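Local coordinates for protein SidF, inhibitor of growth family, member 3 (Legionella pneumophila subsp. pneumophila, PDB 4FYE) that probably hydrolyses phosphoinositides as a Legionella phosphatase, removing a phosphate group from the inositol headgroup of these membrane lipids, at residues M384-I394 with T406-M414. The protein carries 1 engineered substitution. Numbering follows the deposited sequence.
Sequences MDAFDGSKAKI and TAVGYQARM
Tyr410 sets the edge of its ring toward the C-terminal turn of helix 373-387, where Met384 O and Asp388 N lie near the ring plane and Phe387 CB comes obliquely to 3.6 Å from Tyr410 CD2. CG lies anti to the backbone N (chi1 -178°), which carries the phenol along the helix end to Met384; there Met384 CE sits 3.2 Å from Tyr410 OH, whose hydrogen bond goes to Glu356 on strand 353-360. The thioether of Met384, bent at its last torsion (chi3 62°), also brings CE to 3.7 Å from Ala412 CB and lies across the Met414 side chain at about a right angle. At the end of the helix, a type II turn from Phe387 to Ser390, with Gly389 at positive phi, leads into an antiparallel beta hairpin whose strand 391-399 edges a four-stranded mixed sheet. Asp388 OD2 accepts a hydrogen bond from Ala412 N (2.9 Å) on its anti side; Arg413 NH1, 4.2 Å from Asp388 OD2 and too far for a salt bridge, instead hydrogen-bonds Ala412 O, while its NH2 pairs with Asp451. Gly389 N donates to Tyr410 O, and Ser390 O accepts from Tyr410 N. On the hairpin's buried face, Ile394 CG2 meets Val408 CG2 at 3.6 Å.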
# COMPACT_ATOMS: atom_id res chain seq x y z
N MET A 384 -11.43 -11.71 -2.33
CA MET A 384 -10.31 -12.32 -1.64
C MET A 384 -10.66 -13.71 -1.14
O MET A 384 -9.87 -14.66 -1.32
CB MET A 384 -9.77 -11.44 -0.48
CG MET A 384 -9.02 -10.18 -0.92
SD MET A 384 -8.41 -9.23 0.51
CE MET A 384 -7.36 -10.52 1.12
N ASP A 385 -11.83 -13.84 -0.50
CA ASP A 385 -12.26 -15.17 0.03
C ASP A 385 -12.69 -16.13 -1.09
O ASP A 385 -12.65 -17.35 -0.89
CB ASP A 385 -13.38 -15.05 1.08
CG ASP A 385 -12.85 -14.98 2.53
OD1 ASP A 385 -11.73 -15.49 2.85
OD2 ASP A 385 -13.60 -14.40 3.38
N ALA A 386 -13.12 -15.58 -2.22
CA ALA A 386 -13.47 -16.37 -3.42
C ALA A 386 -12.28 -17.16 -3.88
O ALA A 386 -12.41 -18.38 -4.19
CB ALA A 386 -13.91 -15.45 -4.55
N PHE A 387 -11.11 -16.50 -3.91
CA PHE A 387 -9.88 -17.19 -4.31
C PHE A 387 -9.24 -17.96 -3.19
O PHE A 387 -8.46 -18.89 -3.46
CB PHE A 387 -8.85 -16.21 -4.91
CG PHE A 387 -9.03 -15.94 -6.40
CD1 PHE A 387 -8.65 -16.91 -7.37
CD2 PHE A 387 -9.54 -14.72 -6.85
CE1 PHE A 387 -8.75 -16.64 -8.75
CE2 PHE A 387 -9.66 -14.47 -8.24
CZ PHE A 387 -9.24 -15.42 -9.18
N ASP A 388 -9.59 -17.64 -1.93
CA ASP A 388 -8.91 -18.25 -0.77
C ASP A 388 -8.94 -19.76 -0.77
O ASP A 388 -9.99 -20.40 -1.00
CB ASP A 388 -9.32 -17.66 0.61
CG ASP A 388 -8.65 -18.41 1.80
OD1 ASP A 388 -8.95 -19.61 2.00
OD2 ASP A 388 -7.80 -17.84 2.51
N GLY A 389 -7.75 -20.32 -0.55
CA GLY A 389 -7.49 -21.76 -0.54
C GLY A 389 -7.76 -22.48 -1.86
O GLY A 389 -8.05 -23.73 -1.88
N SER A 390 -7.71 -21.75 -2.98
CA SER A 390 -7.63 -22.43 -4.28
C SER A 390 -6.49 -21.83 -5.16
O SER A 390 -5.57 -21.17 -4.63
CB SER A 390 -8.98 -22.40 -4.96
OG SER A 390 -9.08 -21.14 -5.55
N LYS A 391 -6.54 -22.08 -6.48
CA LYS A 391 -5.44 -21.75 -7.40
C LYS A 391 -5.88 -20.62 -8.32
O LYS A 391 -7.07 -20.48 -8.53
CB LYS A 391 -5.11 -22.96 -8.28
CG LYS A 391 -4.23 -24.00 -7.62
CD LYS A 391 -3.90 -25.20 -8.53
CE LYS A 391 -4.92 -26.31 -8.34
NZ LYS A 391 -4.38 -27.66 -8.70
N ALA A 392 -4.94 -19.83 -8.86
CA ALA A 392 -5.22 -18.98 -10.05
C ALA A 392 -4.20 -19.08 -11.16
O ALA A 392 -3.02 -19.14 -10.88
CB ALA A 392 -5.38 -17.53 -9.66
N LYS A 393 -4.64 -19.03 -12.41
CA LYS A 393 -3.72 -19.18 -13.52
C LYS A 393 -3.17 -17.83 -13.88
O LYS A 393 -3.93 -16.94 -14.17
CB LYS A 393 -4.40 -19.84 -14.70
CG LYS A 393 -4.96 -21.17 -14.28
CD LYS A 393 -5.35 -22.12 -15.42
CE LYS A 393 -5.59 -23.49 -14.80
NZ LYS A 393 -6.05 -24.52 -15.76
N ILE A 394 -1.86 -17.70 -13.84
CA ILE A 394 -1.21 -16.38 -13.82
C ILE A 394 -0.05 -16.34 -14.81
O ILE A 394 0.25 -17.34 -15.39
CB ILE A 394 -0.81 -16.03 -12.34
CG1 ILE A 394 -1.59 -14.82 -12.01
CG2 ILE A 394 0.70 -16.03 -11.99
CD1 ILE A 394 -3.01 -15.24 -11.77
N THR A 406 1.49 -20.18 -14.99
CA THR A 406 1.38 -21.15 -13.91
C THR A 406 0.14 -20.92 -13.08
O THR A 406 -0.27 -19.79 -12.84
CB THR A 406 2.36 -20.85 -12.74
OG1 THR A 406 3.27 -19.80 -13.06
CG2 THR A 406 3.02 -22.07 -12.23
N ALA A 407 -0.33 -21.98 -12.49
CA ALA A 407 -1.29 -21.87 -11.40
C ALA A 407 -0.55 -21.28 -10.21
O ALA A 407 0.63 -21.55 -10.08
CB ALA A 407 -1.84 -23.27 -11.08
N VAL A 408 -1.21 -20.48 -9.37
CA VAL A 408 -0.62 -19.97 -8.12
C VAL A 408 -1.65 -20.10 -6.99
O VAL A 408 -2.76 -19.63 -7.16
CB VAL A 408 -0.25 -18.48 -8.14
CG1 VAL A 408 0.19 -18.03 -6.72
CG2 VAL A 408 0.94 -18.18 -9.09
N GLY A 409 -1.25 -20.71 -5.85
CA GLY A 409 -2.09 -20.91 -4.65
C GLY A 409 -2.35 -19.56 -3.97
O GLY A 409 -1.47 -18.69 -3.96
N TYR A 410 -3.55 -19.35 -3.42
CA TYR A 410 -3.88 -18.08 -2.72
C TYR A 410 -4.48 -18.28 -1.32
O TYR A 410 -5.21 -19.23 -1.08
CB TYR A 410 -4.72 -17.17 -3.60
CG TYR A 410 -5.07 -15.82 -3.02
CD1 TYR A 410 -4.20 -14.72 -3.11
CD2 TYR A 410 -6.32 -15.63 -2.39
CE1 TYR A 410 -4.56 -13.49 -2.56
CE2 TYR A 410 -6.70 -14.41 -1.88
CZ TYR A 410 -5.84 -13.35 -1.96
OH TYR A 410 -6.25 -12.20 -1.39
N GLN A 411 -4.08 -17.43 -0.39
CA GLN A 411 -4.65 -17.39 0.95
C GLN A 411 -4.86 -15.93 1.31
O GLN A 411 -3.94 -15.13 1.21
CB GLN A 411 -3.70 -18.02 1.97
CG GLN A 411 -3.49 -19.52 1.76
CD GLN A 411 -2.86 -20.20 2.97
OE1 GLN A 411 -1.65 -20.45 2.99
NE2 GLN A 411 -3.68 -20.49 3.99
N ALA A 412 -6.08 -15.62 1.73
CA ALA A 412 -6.49 -14.32 2.12
C ALA A 412 -6.50 -14.05 3.65
O ALA A 412 -6.83 -14.92 4.48
CB ALA A 412 -7.89 -14.11 1.62
N ARG A 413 -6.14 -12.83 4.01
CA ARG A 413 -6.42 -12.35 5.32
C ARG A 413 -6.76 -10.86 5.14
O ARG A 413 -6.00 -10.07 4.57
CB ARG A 413 -5.22 -12.51 6.26
CG ARG A 413 -4.49 -13.86 6.29
CD ARG A 413 -5.22 -14.65 7.30
NE ARG A 413 -4.54 -15.87 7.63
CZ ARG A 413 -4.88 -17.04 7.12
NH1 ARG A 413 -5.86 -17.10 6.21
NH2 ARG A 413 -4.26 -18.16 7.51
N MET A 414 -7.92 -10.47 5.64
CA MET A 414 -8.37 -9.17 5.40
C MET A 414 -8.90 -8.62 6.67
O MET A 414 -9.68 -9.31 7.31
CB MET A 414 -9.47 -9.15 4.38
CG MET A 414 -9.90 -7.70 4.28
SD MET A 414 -11.08 -7.52 2.99
CE MET A 414 -11.48 -5.82 2.97